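Local coordinates for protein UDP-glucose:anthocyanidin 3-O-glucosyltransferase (Clitoria ternatea, PDB 4REL) that is a plant glucosyltransferase of the GT-B fold, built from two Rossmann-like domains that face each other across a cleft, at residues W131-Y145 against L199-F213. Sequence-based numbering, arbitrary orientation.
Sequences WIAFWPNVSCSLSLY and LGVVLPQAKAVVVNF. With KMP (3,5,7-trihydroxy-2-(4-hydroxyphenyl)-4H-chromen-4-one), chain B.
Ala133 O receives Val210 N at 2.7 Å in a nearly straight bond (172° at the hydrogen), and the CA-H of Val209 also leans on this oxygen. Val210 O in turn accepts Trp135 N, and Ala133 N donates to Ala208 O. This ladder joins strands 131-135 and 208-211, parallel neighbours in the seven-stranded sheet of the N-terminal Rossmann-like domain. Asn212 N extends it to Trp135 O.

On the sheet face carrying Ala133 and Trp135, residues 199-206 supply the cover. Leu203 CD2 rests 3.8 Å from Ala133 CB, while Leu203 CD1 meets Leu142 CD2, the leucines crossing at about a right angle. Leu199 CD1 serves two rings: it sits over the centre of the Tyr145 face, 4.0 Å from the centroid, and at the edge of Trp135, by CZ3.

With CG anti to the backbone N (chi1 -170°), the Trp135 indole slots between Leu142 CD2 and Asn137 OD1, which lies 3.3 Å above the opposite face. Trp135 NE1 donates in its own ring plane to Val138 O, from above that carbonyl's plane. Ser141 N also donates to Val138 O. Ser141 OG bonds both this oxygen and Asp367 OD2, probably alternating its one proton.

Asn137 ND2 is 2.9 Å from KMP O13, and Tyr145 also lines that pocket. Backbone bonds and apolar contacts thus tie the pocket wall to the sheet, and the NE1 bond probably limits indole rotation.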
ATOM      1  N   TRP A 131       7.446 -12.891 -16.842  1.00 10.01           N
ATOM      2  CA  TRP A 131       7.084 -12.634 -15.459  1.00  8.93           C
ATOM      3  C   TRP A 131       6.928 -11.134 -15.257  1.00  8.31           C
ATOM      4  O   TRP A 131       7.869 -10.356 -15.471  1.00 10.58           O
ATOM      5  CB  TRP A 131       8.172 -13.164 -14.519  1.00  8.42           C
ATOM      6  CG  TRP A 131       7.797 -13.134 -13.057  1.00  9.10           C
ATOM      7  CD1 TRP A 131       6.822 -13.863 -12.445  1.00 10.42           C
ATOM      8  CD2 TRP A 131       8.411 -12.339 -12.030  1.00  9.29           C
ATOM      9  NE1 TRP A 131       6.787 -13.572 -11.096  1.00  9.66           N
ATOM     10  CE2 TRP A 131       7.758 -12.643 -10.819  1.00 10.66           C
ATOM     11  CE3 TRP A 131       9.464 -11.411 -12.020  1.00  9.46           C
ATOM     12  CZ2 TRP A 131       8.111 -12.044  -9.605  1.00 11.85           C
ATOM     13  CZ3 TRP A 131       9.817 -10.823 -10.812  1.00  8.70           C
ATOM     14  CH2 TRP A 131       9.141 -11.138  -9.624  1.00  8.38           C
ATOM     15  N   ILE A 132       5.732 -10.728 -14.858  1.00  7.90           N
ATOM     16  CA  ILE A 132       5.423  -9.319 -14.667  1.00  5.36           C
ATOM     17  C   ILE A 132       5.253  -9.095 -13.174  1.00  7.09           C
ATOM     18  O   ILE A 132       4.396  -9.706 -12.544  1.00  8.64           O
ATOM     19  CB  ILE A 132       4.136  -8.931 -15.408  1.00 10.41           C
ATOM     20  CG1 ILE A 132       4.321  -9.131 -16.918  1.00 16.31           C
ATOM     21  CG2 ILE A 132       3.744  -7.497 -15.081  1.00  9.74           C
ATOM     22  CD1 ILE A 132       3.063  -8.904 -17.740  1.00 15.71           C
ATOM     23  N   ALA A 133       6.096  -8.240 -12.602  1.00  6.20           N
ATOM     24  CA  ALA A 133       6.064  -7.997 -11.163  1.00  8.27           C
ATOM     25  C   ALA A 133       5.195  -6.782 -10.842  1.00  8.57           C
ATOM     26  O   ALA A 133       5.290  -5.740 -11.506  1.00 16.45           O
ATOM     27  CB  ALA A 133       7.482  -7.817 -10.607  1.00  9.22           C
ATOM     28  N   PHE A 134       4.347  -6.925  -9.824  1.00  7.84           N
ATOM     29  CA  PHE A 134       3.423  -5.862  -9.423  1.00  7.45           C
ATOM     30  C   PHE A 134       3.921  -5.277  -8.102  1.00 11.11           C
ATOM     31  O   PHE A 134       4.291  -6.026  -7.186  1.00  9.74           O
ATOM     32  CB  PHE A 134       2.010  -6.450  -9.269  1.00  8.40           C
ATOM     33  CG  PHE A 134       0.956  -5.453  -8.821  1.00  5.32           C
ATOM     34  CD1 PHE A 134       0.566  -4.411  -9.652  1.00  8.48           C
ATOM     35  CD2 PHE A 134       0.332  -5.592  -7.579  1.00  8.19           C
ATOM     36  CE1 PHE A 134      -0.425  -3.513  -9.251  1.00 10.93           C
ATOM     37  CE2 PHE A 134      -0.665  -4.695  -7.168  1.00  9.56           C
ATOM     38  CZ  PHE A 134      -1.038  -3.649  -8.016  1.00  9.06           C
ATOM     39  N   TRP A 135       3.921  -3.949  -8.005  1.00  5.77           N
ATOM     40  CA  TRP A 135       4.458  -3.242  -6.838  1.00  9.36           C
ATOM     41  C   TRP A 135       3.409  -2.338  -6.197  1.00  9.69           C
ATOM     42  O   TRP A 135       3.215  -1.196  -6.633  1.00 10.29           O
ATOM     43  CB  TRP A 135       5.651  -2.387  -7.273  1.00  9.45           C
ATOM     44  CG  TRP A 135       6.417  -1.800  -6.125  1.00  7.40           C
ATOM     45  CD1 TRP A 135       6.329  -0.527  -5.645  1.00 10.31           C
ATOM     46  CD2 TRP A 135       7.388  -2.474  -5.314  1.00  8.55           C
ATOM     47  NE1 TRP A 135       7.188  -0.366  -4.579  1.00  8.72           N
ATOM     48  CE2 TRP A 135       7.852  -1.546  -4.367  1.00  8.50           C
ATOM     49  CE3 TRP A 135       7.913  -3.769  -5.312  1.00 12.82           C
ATOM     50  CZ2 TRP A 135       8.822  -1.877  -3.413  1.00 11.36           C
ATOM     51  CZ3 TRP A 135       8.866  -4.099  -4.367  1.00 12.40           C
ATOM     52  CH2 TRP A 135       9.312  -3.152  -3.425  1.00 11.52           C
ATOM     53  N   PRO A 136       2.718  -2.842  -5.160  1.00 10.47           N
ATOM     54  CA  PRO A 136       1.669  -2.042  -4.523  1.00  9.41           C
ATOM     55  C   PRO A 136       2.172  -1.309  -3.274  1.00 11.95           C
ATOM     56  O   PRO A 136       1.374  -0.849  -2.465  1.00 19.51           O
ATOM     57  CB  PRO A 136       0.640  -3.104  -4.137  1.00  7.56           C
ATOM     58  CG  PRO A 136       1.501  -4.275  -3.736  1.00  9.17           C
ATOM     59  CD  PRO A 136       2.649  -4.256  -4.755  1.00  9.17           C
ATOM     60  N   ASN A 137       3.484  -1.214  -3.116  1.00 11.14           N
ATOM     61  CA  ASN A 137       4.055  -0.552  -1.950  1.00 11.60           C
ATOM     62  C   ASN A 137       4.401   0.880  -2.277  1.00 11.91           C
ATOM     63  O   ASN A 137       3.998   1.393  -3.322  1.00 18.14           O
ATOM     64  CB  ASN A 137       5.279  -1.336  -1.506  1.00 10.32           C
ATOM     65  CG  ASN A 137       5.062  -2.821  -1.674  1.00 21.88           C
ATOM     66  OD1 ASN A 137       5.716  -3.485  -2.492  1.00 20.13           O
ATOM     67  ND2 ASN A 137       4.076  -3.339  -0.951  1.00 12.75           N
ATOM     68  N   VAL A 138       5.120   1.546  -1.383  1.00 11.98           N
ATOM     69  CA  VAL A 138       5.548   2.901  -1.667  1.00  8.06           C
ATOM     70  C   VAL A 138       6.450   2.854  -2.893  1.00 10.20           C
ATOM     71  O   VAL A 138       7.439   2.123  -2.923  1.00  8.98           O
ATOM     72  CB  VAL A 138       6.252   3.530  -0.448  1.00 10.08           C
ATOM     73  CG1 VAL A 138       6.660   4.970  -0.749  1.00 12.64           C
ATOM     74  CG2 VAL A 138       5.306   3.493   0.740  1.00 12.84           C
ATOM     75  N   SER A 139       6.072   3.600  -3.925  1.00 10.61           N
ATOM     76  CA  SER A 139       6.793   3.569  -5.196  1.00 12.72           C
ATOM     77  C   SER A 139       8.293   3.794  -5.002  1.00 13.21           C
ATOM     78  O   SER A 139       9.115   3.017  -5.487  1.00 11.89           O
ATOM     79  CB  SER A 139       6.223   4.629  -6.147  1.00 15.97           C
ATOM     80  OG  SER A 139       6.286   5.917  -5.548  1.00 17.30           O
ATOM     81  N   CYS A 140       8.642   4.835  -4.251  1.00 15.56           N
ATOM     82  CA  CYS A 140      10.044   5.203  -4.043  1.00 14.67           C
ATOM     83  C   CYS A 140      10.912   4.129  -3.382  1.00 21.58           C
ATOM     84  O   CYS A 140      12.130   4.113  -3.570  1.00 20.61           O
ATOM     85  CB  CYS A 140      10.150   6.535  -3.277  1.00 15.24           C
ATOM     86  SG  CYS A 140       9.517   7.935  -4.231  1.00 20.06           S
ATOM     87  N   SER A 141      10.303   3.216  -2.633  1.00 14.47           N
ATOM     88  CA  SER A 141      11.103   2.228  -1.917  1.00 10.21           C
ATOM     89  C   SER A 141      11.764   1.231  -2.867  1.00 11.19           C
ATOM     90  O   SER A 141      12.674   0.523  -2.470  1.00 12.59           O
ATOM     91  CB  SER A 141      10.279   1.517  -0.837  1.00 13.80           C
ATOM     92  OG  SER A 141       9.340   0.649  -1.422  1.00 14.37           O
ATOM     93  N   LEU A 142      11.327   1.190  -4.128  1.00 10.48           N
ATOM     94  CA  LEU A 142      11.973   0.319  -5.125  1.00 10.00           C
ATOM     95  C   LEU A 142      13.485   0.524  -5.183  1.00 13.32           C
ATOM     96  O   LEU A 142      14.247  -0.431  -5.363  1.00 13.88           O
ATOM     97  CB  LEU A 142      11.391   0.561  -6.525  1.00 10.56           C
ATOM     98  CG  LEU A 142      10.087  -0.153  -6.851  1.00 14.54           C
ATOM     99  CD1 LEU A 142       9.526   0.398  -8.150  1.00 17.42           C
ATOM    100  CD2 LEU A 142      10.353  -1.645  -6.952  1.00 16.56           C
ATOM    101  N   SER A 143      13.916   1.771  -5.024  0.50 10.55           N
ATOM    102  CA  SER A 143      15.332   2.104  -5.147  0.50 14.38           C
ATOM    103  C   SER A 143      16.200   1.452  -4.086  0.50 14.83           C
ATOM    104  O   SER A 143      17.354   1.111  -4.343  0.50 13.78           O
ATOM    105  CB  SER A 143      15.526   3.618  -5.135  0.50 13.41           C
ATOM    106  OG  SER A 143      15.182   4.145  -6.392  0.50 16.93           O
ATOM    107  N   LEU A 144      15.634   1.275  -2.897  1.00 12.73           N
ATOM    108  CA  LEU A 144      16.372   0.711  -1.772  1.00 14.97           C
ATOM    109  C   LEU A 144      16.995  -0.642  -2.098  1.00 11.59           C
ATOM    110  O   LEU A 144      18.134  -0.919  -1.719  1.00 12.60           O
ATOM    111  CB  LEU A 144      15.451   0.556  -0.559  1.00 16.75           C
ATOM    112  CG  LEU A 144      14.700   1.803  -0.109  1.00 20.18           C
ATOM    113  CD1 LEU A 144      13.740   1.449   1.020  1.00 17.55           C
ATOM    114  CD2 LEU A 144      15.689   2.859   0.340  1.00 19.69           C
ATOM    115  N   TYR A 145      16.245  -1.477  -2.814  1.00  8.42           N
ATOM    116  CA  TYR A 145      16.641  -2.865  -3.027  1.00 12.25           C
ATOM    117  C   TYR A 145      17.798  -3.034  -4.008  1.00 13.39           C
ATOM    118  O   TYR A 145      18.387  -4.109  -4.103  1.00 14.98           O
ATOM    119  CB  TYR A 145      15.402  -3.702  -3.390  1.00 13.02           C
ATOM    120  CG  TYR A 145      14.416  -3.625  -2.249  1.00 11.84           C
ATOM    121  CD1 TYR A 145      14.653  -4.317  -1.074  1.00 18.14           C
ATOM    122  CD2 TYR A 145      13.308  -2.789  -2.311  1.00 14.06           C
ATOM    123  CE1 TYR A 145      13.795  -4.221   0.003  1.00 24.40           C
ATOM    124  CE2 TYR A 145      12.433  -2.690  -1.237  1.00 18.36           C
ATOM    125  CZ  TYR A 145      12.685  -3.413  -0.087  1.00 24.17           C
ATOM    126  OH  TYR A 145      11.836  -3.325   0.993  1.00 25.40           O
ATOM    127  N   LEU A 199      15.244  -8.591  -3.940  1.00  9.71           N
ATOM    128  CA  LEU A 199      14.513  -7.898  -5.012  1.00  8.29           C
ATOM    129  C   LEU A 199      15.419  -7.207  -6.042  1.00 10.76           C
ATOM    130  O   LEU A 199      15.049  -7.077  -7.206  1.00 11.22           O
ATOM    131  CB  LEU A 199      13.511  -6.904  -4.429  1.00  7.47           C
ATOM    132  CG  LEU A 199      12.241  -7.516  -3.838  1.00  8.57           C
ATOM    133  CD1 LEU A 199      11.510  -6.449  -3.037  1.00 11.42           C
ATOM    134  CD2 LEU A 199      11.340  -8.089  -4.949  1.00  6.77           C
ATOM    135  N   GLY A 200      16.595  -6.765  -5.613  1.00 10.38           N
ATOM    136  CA  GLY A 200      17.540  -6.137  -6.521  1.00 10.50           C
ATOM    137  C   GLY A 200      17.979  -7.077  -7.628  1.00 12.53           C
ATOM    138  O   GLY A 200      18.219  -6.657  -8.765  1.00 13.60           O
ATOM    139  N   VAL A 201      18.069  -8.363  -7.308  1.00  9.89           N
ATOM    140  CA  VAL A 201      18.464  -9.353  -8.293  1.00  7.68           C
ATOM    141  C   VAL A 201      17.234  -9.905  -9.021  1.00 12.59           C
ATOM    142  O   VAL A 201      17.289 -10.228 -10.213  1.00 14.71           O
ATOM    143  CB  VAL A 201      19.233 -10.505  -7.623  1.00 16.42           C
ATOM    144  CG1 VAL A 201      19.460 -11.643  -8.606  1.00 18.80           C
ATOM    145  CG2 VAL A 201      20.565 -10.005  -7.106  1.00 19.07           C
ATOM    146  N   VAL A 202      16.126 -10.001  -8.299  1.00 11.26           N
ATOM    147  CA  VAL A 202      14.892 -10.562  -8.858  1.00 12.43           C
ATOM    148  C   VAL A 202      14.223  -9.640  -9.890  1.00 12.41           C
ATOM    149  O   VAL A 202      13.898 -10.070 -10.999  1.00 11.65           O
ATOM    150  CB  VAL A 202      13.887 -10.932  -7.739  1.00 12.71           C
ATOM    151  CG1 VAL A 202      12.478 -11.187  -8.317  1.00  9.75           C
ATOM    152  CG2 VAL A 202      14.374 -12.157  -6.970  1.00 14.53           C
ATOM    153  N   LEU A 203      14.030  -8.375  -9.534  1.00 10.51           N
ATOM    154  CA  LEU A 203      13.243  -7.460 -10.370  1.00  7.19           C
ATOM    155  C   LEU A 203      13.747  -7.211 -11.815  1.00  9.08           C
ATOM    156  O   LEU A 203      12.927  -7.062 -12.729  1.00  8.98           O
ATOM    157  CB  LEU A 203      12.990  -6.131  -9.649  1.00  8.28           C
ATOM    158  CG  LEU A 203      12.075  -6.230  -8.428  1.00 11.25           C
ATOM    159  CD1 LEU A 203      12.024  -4.901  -7.701  1.00 13.15           C
ATOM    160  CD2 LEU A 203      10.675  -6.645  -8.860  1.00 15.96           C
ATOM    161  N   PRO A 204      15.078  -7.161 -12.034  1.00  9.28           N
ATOM    162  CA  PRO A 204      15.512  -6.988 -13.427  1.00 10.63           C
ATOM    163  C   PRO A 204      15.184  -8.182 -14.331  1.00  9.19           C
ATOM    164  O   PRO A 204      15.302  -8.083 -15.563  1.00 11.58           O
ATOM    165  CB  PRO A 204      17.034  -6.814 -13.294  1.00 10.71           C
ATOM    166  CG  PRO A 204      17.206  -6.208 -11.937  1.00  7.80           C
ATOM    167  CD  PRO A 204      16.199  -6.953 -11.098  1.00  8.43           C
ATOM    168  N   GLN A 205      14.777  -9.301 -13.742  1.00 10.67           N
ATOM    169  CA  GLN A 205      14.437 -10.475 -14.541  1.00 12.85           C
ATOM    170  C   GLN A 205      12.982 -10.431 -15.002  1.00 12.95           C
ATOM    171  O   GLN A 205      12.554 -11.259 -15.804  1.00 11.54           O
ATOM    172  CB  GLN A 205      14.720 -11.758 -13.751  1.00 14.27           C
ATOM    173  CG  GLN A 205      16.183 -11.862 -13.305  1.00 12.85           C
ATOM    174  CD  GLN A 205      16.476 -13.121 -12.532  1.00 17.80           C
ATOM    175  OE1 GLN A 205      16.364 -14.235 -13.063  1.00 19.73           O
ATOM    176  NE2 GLN A 205      16.863 -12.961 -11.269  1.00 18.14           N
ATOM    177  N   ALA A 206      12.229  -9.461 -14.488  1.00  9.03           N
ATOM    178  CA  ALA A 206      10.832  -9.293 -14.881  1.00  9.45           C
ATOM    179  C   ALA A 206      10.719  -8.678 -16.267  1.00 10.49           C
ATOM    180  O   ALA A 206      11.456  -7.749 -16.609  1.00 10.31           O
ATOM    181  CB  ALA A 206      10.090  -8.436 -13.874  1.00 11.66           C
ATOM    182  N   LYS A 207       9.783  -9.192 -17.061  1.00  9.07           N
ATOM    183  CA  LYS A 207       9.480  -8.616 -18.370  1.00 10.00           C
ATOM    184  C   LYS A 207       9.034  -7.162 -18.217  1.00  9.99           C
ATOM    185  O   LYS A 207       9.374  -6.298 -19.042  1.00 10.86           O
ATOM    186  CB  LYS A 207       8.391  -9.454 -19.048  1.00 11.30           C
ATOM    187  CG  LYS A 207       7.883  -8.896 -20.370  1.00 17.38           C
ATOM    188  CD  LYS A 207       8.934  -8.949 -21.463  1.00 24.17           C
ATOM    189  CE  LYS A 207       8.292  -8.658 -22.824  1.00 37.08           C
ATOM    190  NZ  LYS A 207       9.248  -8.840 -23.958  1.00 41.36           N
ATOM    191  N   ALA A 208       8.279  -6.898 -17.154  1.00 12.27           N
ATOM    192  CA  ALA A 208       7.895  -5.541 -16.784  1.00 10.23           C
ATOM    193  C   ALA A 208       7.630  -5.471 -15.285  1.00  9.57           C
ATOM    194  O   ALA A 208       7.258  -6.474 -14.659  1.00  9.53           O
ATOM    195  CB  ALA A 208       6.657  -5.096 -17.568  1.00  9.86           C
ATOM    196  N   VAL A 209       7.843  -4.296 -14.703  1.00  7.66           N
ATOM    197  CA  VAL A 209       7.445  -4.049 -13.330  1.00  8.76           C
ATOM    198  C   VAL A 209       6.312  -3.033 -13.391  1.00 13.22           C
ATOM    199  O   VAL A 209       6.456  -1.966 -14.004  1.00  9.40           O
ATOM    200  CB  VAL A 209       8.613  -3.504 -12.468  1.00  7.58           C
ATOM    201  CG1 VAL A 209       8.113  -3.106 -11.087  1.00  8.08           C
ATOM    202  CG2 VAL A 209       9.719  -4.548 -12.343  1.00  8.90           C
ATOM    203  N   VAL A 210       5.177  -3.379 -12.788  1.00  8.96           N
ATOM    204  CA  VAL A 210       3.993  -2.520 -12.812  1.00  5.54           C
ATOM    205  C   VAL A 210       3.833  -1.843 -11.449  1.00  8.62           C
ATOM    206  O   VAL A 210       3.658  -2.520 -10.427  1.00 10.23           O
ATOM    207  CB  VAL A 210       2.731  -3.337 -13.141  1.00  5.29           C
ATOM    208  CG1 VAL A 210       1.475  -2.459 -13.039  1.00  8.52           C
ATOM    209  CG2 VAL A 210       2.836  -3.914 -14.545  1.00  9.02           C
ATOM    210  N   VAL A 211       3.911  -0.511 -11.437  1.00  9.75           N
ATOM    211  CA  VAL A 211       3.836   0.242 -10.190  1.00 11.34           C
ATOM    212  C   VAL A 211       2.423   0.781 -10.005  1.00  8.06           C
ATOM    213  O   VAL A 211       1.866   1.400 -10.908  1.00  9.43           O
ATOM    214  CB  VAL A 211       4.845   1.416 -10.156  1.00 11.80           C
ATOM    215  CG1 VAL A 211       4.684   2.201  -8.857  1.00 11.61           C
ATOM    216  CG2 VAL A 211       6.276   0.908 -10.285  1.00 13.34           C
ATOM    217  N   ASN A 212       1.863   0.553  -8.820  1.00  7.64           N
ATOM    218  CA  ASN A 212       0.487   0.925  -8.500  1.00 10.71           C
ATOM    219  C   ASN A 212       0.447   2.368  -8.002  1.00 10.12           C
ATOM    220  O   ASN A 212       0.074   2.632  -6.862  1.00 13.55           O
ATOM    221  CB  ASN A 212      -0.028  -0.002  -7.391  1.00 11.38           C
ATOM    222  CG  ASN A 212      -1.538   0.003  -7.272  1.00 13.00           C
ATOM    223  OD1 ASN A 212      -2.253  -0.041  -8.280  1.00 14.43           O
ATOM    224  ND2 ASN A 212      -2.038   0.060  -6.031  1.00 12.79           N
ATOM    225  N   PHE A 213       0.835   3.309  -8.852  1.00  9.26           N
ATOM    226  CA  PHE A 213       0.918   4.701  -8.427  1.00  9.56           C
ATOM    227  C   PHE A 213       0.883   5.653  -9.622  1.00 11.82           C
ATOM    228  O   PHE A 213       0.636   5.241 -10.752  1.00 13.01           O
ATOM    229  CB  PHE A 213       2.195   4.910  -7.602  1.00 10.18           C
ATOM    230  CG  PHE A 213       2.138   6.108  -6.697  1.00 10.13           C
ATOM    231  CD1 PHE A 213       1.122   6.231  -5.762  1.00 11.54           C
ATOM    232  CD2 PHE A 213       3.097   7.105  -6.783  1.00 16.19           C
ATOM    233  CE1 PHE A 213       1.052   7.333  -4.919  1.00 12.67           C
ATOM    234  CE2 PHE A 213       3.034   8.217  -5.954  1.00 13.73           C
ATOM    235  CZ  PHE A 213       2.015   8.331  -5.019  1.00 12.69           C
TER
HETATM  236  C1  KMP B1001       9.208  -3.170   3.512  1.00 19.06           C
HETATM  237  C2  KMP B1001       8.012  -3.039   2.827  1.00 21.94           C
HETATM  238  C3  KMP B1001       6.840  -3.817   3.283  1.00 18.97           C
HETATM  239  C4  KMP B1001       6.976  -4.705   4.455  1.00 20.39           C
HETATM  240  C5  KMP B1001       8.218  -4.773   5.074  1.00 19.25           C
HETATM  241  C6  KMP B1001       9.302  -4.022   4.610  1.00 19.88           C
HETATM  242  C9  KMP B1001       5.534  -3.715   2.591  1.00 24.66           C
HETATM  243  C10 KMP B1001       4.415  -4.532   3.114  1.00 23.50           C
HETATM  244  C11 KMP B1001       4.659  -5.407   4.307  1.00 23.32           C
HETATM  245  C14 KMP B1001       3.585  -6.261   4.903  1.00 25.63           C
HETATM  246  C15 KMP B1001       2.383  -6.512   4.245  1.00 29.35           C
HETATM  247  C16 KMP B1001       1.410  -7.307   4.830  1.00 32.35           C
HETATM  248  C17 KMP B1001       1.629  -7.857   6.083  1.00 33.15           C
HETATM  249  C18 KMP B1001       2.825  -7.616   6.747  1.00 32.06           C
HETATM  250  C19 KMP B1001       3.799  -6.823   6.156  1.00 27.69           C
HETATM  251  O12 KMP B1001       5.904  -5.442   4.905  1.00 22.88           O
HETATM  252  O13 KMP B1001       5.396  -2.963   1.598  1.00 26.23           O
HETATM  253  O24 KMP B1001       0.667  -8.635   6.656  1.00 37.97           O
HETATM  254  O27 KMP B1001       3.207  -4.440   2.492  1.00 23.83           O
HETATM  255  O29 KMP B1001      10.496  -4.129   5.256  1.00 21.39           O
HETATM  256  O30 KMP B1001       7.897  -2.213   1.750  1.00 26.17           O
HETATM  257  O   HOH W   1      10.319 -12.529 -17.218  1.00 10.49           O
HETATM  258  O   HOH W   2      -0.985   0.464  -3.296  1.00 26.12           O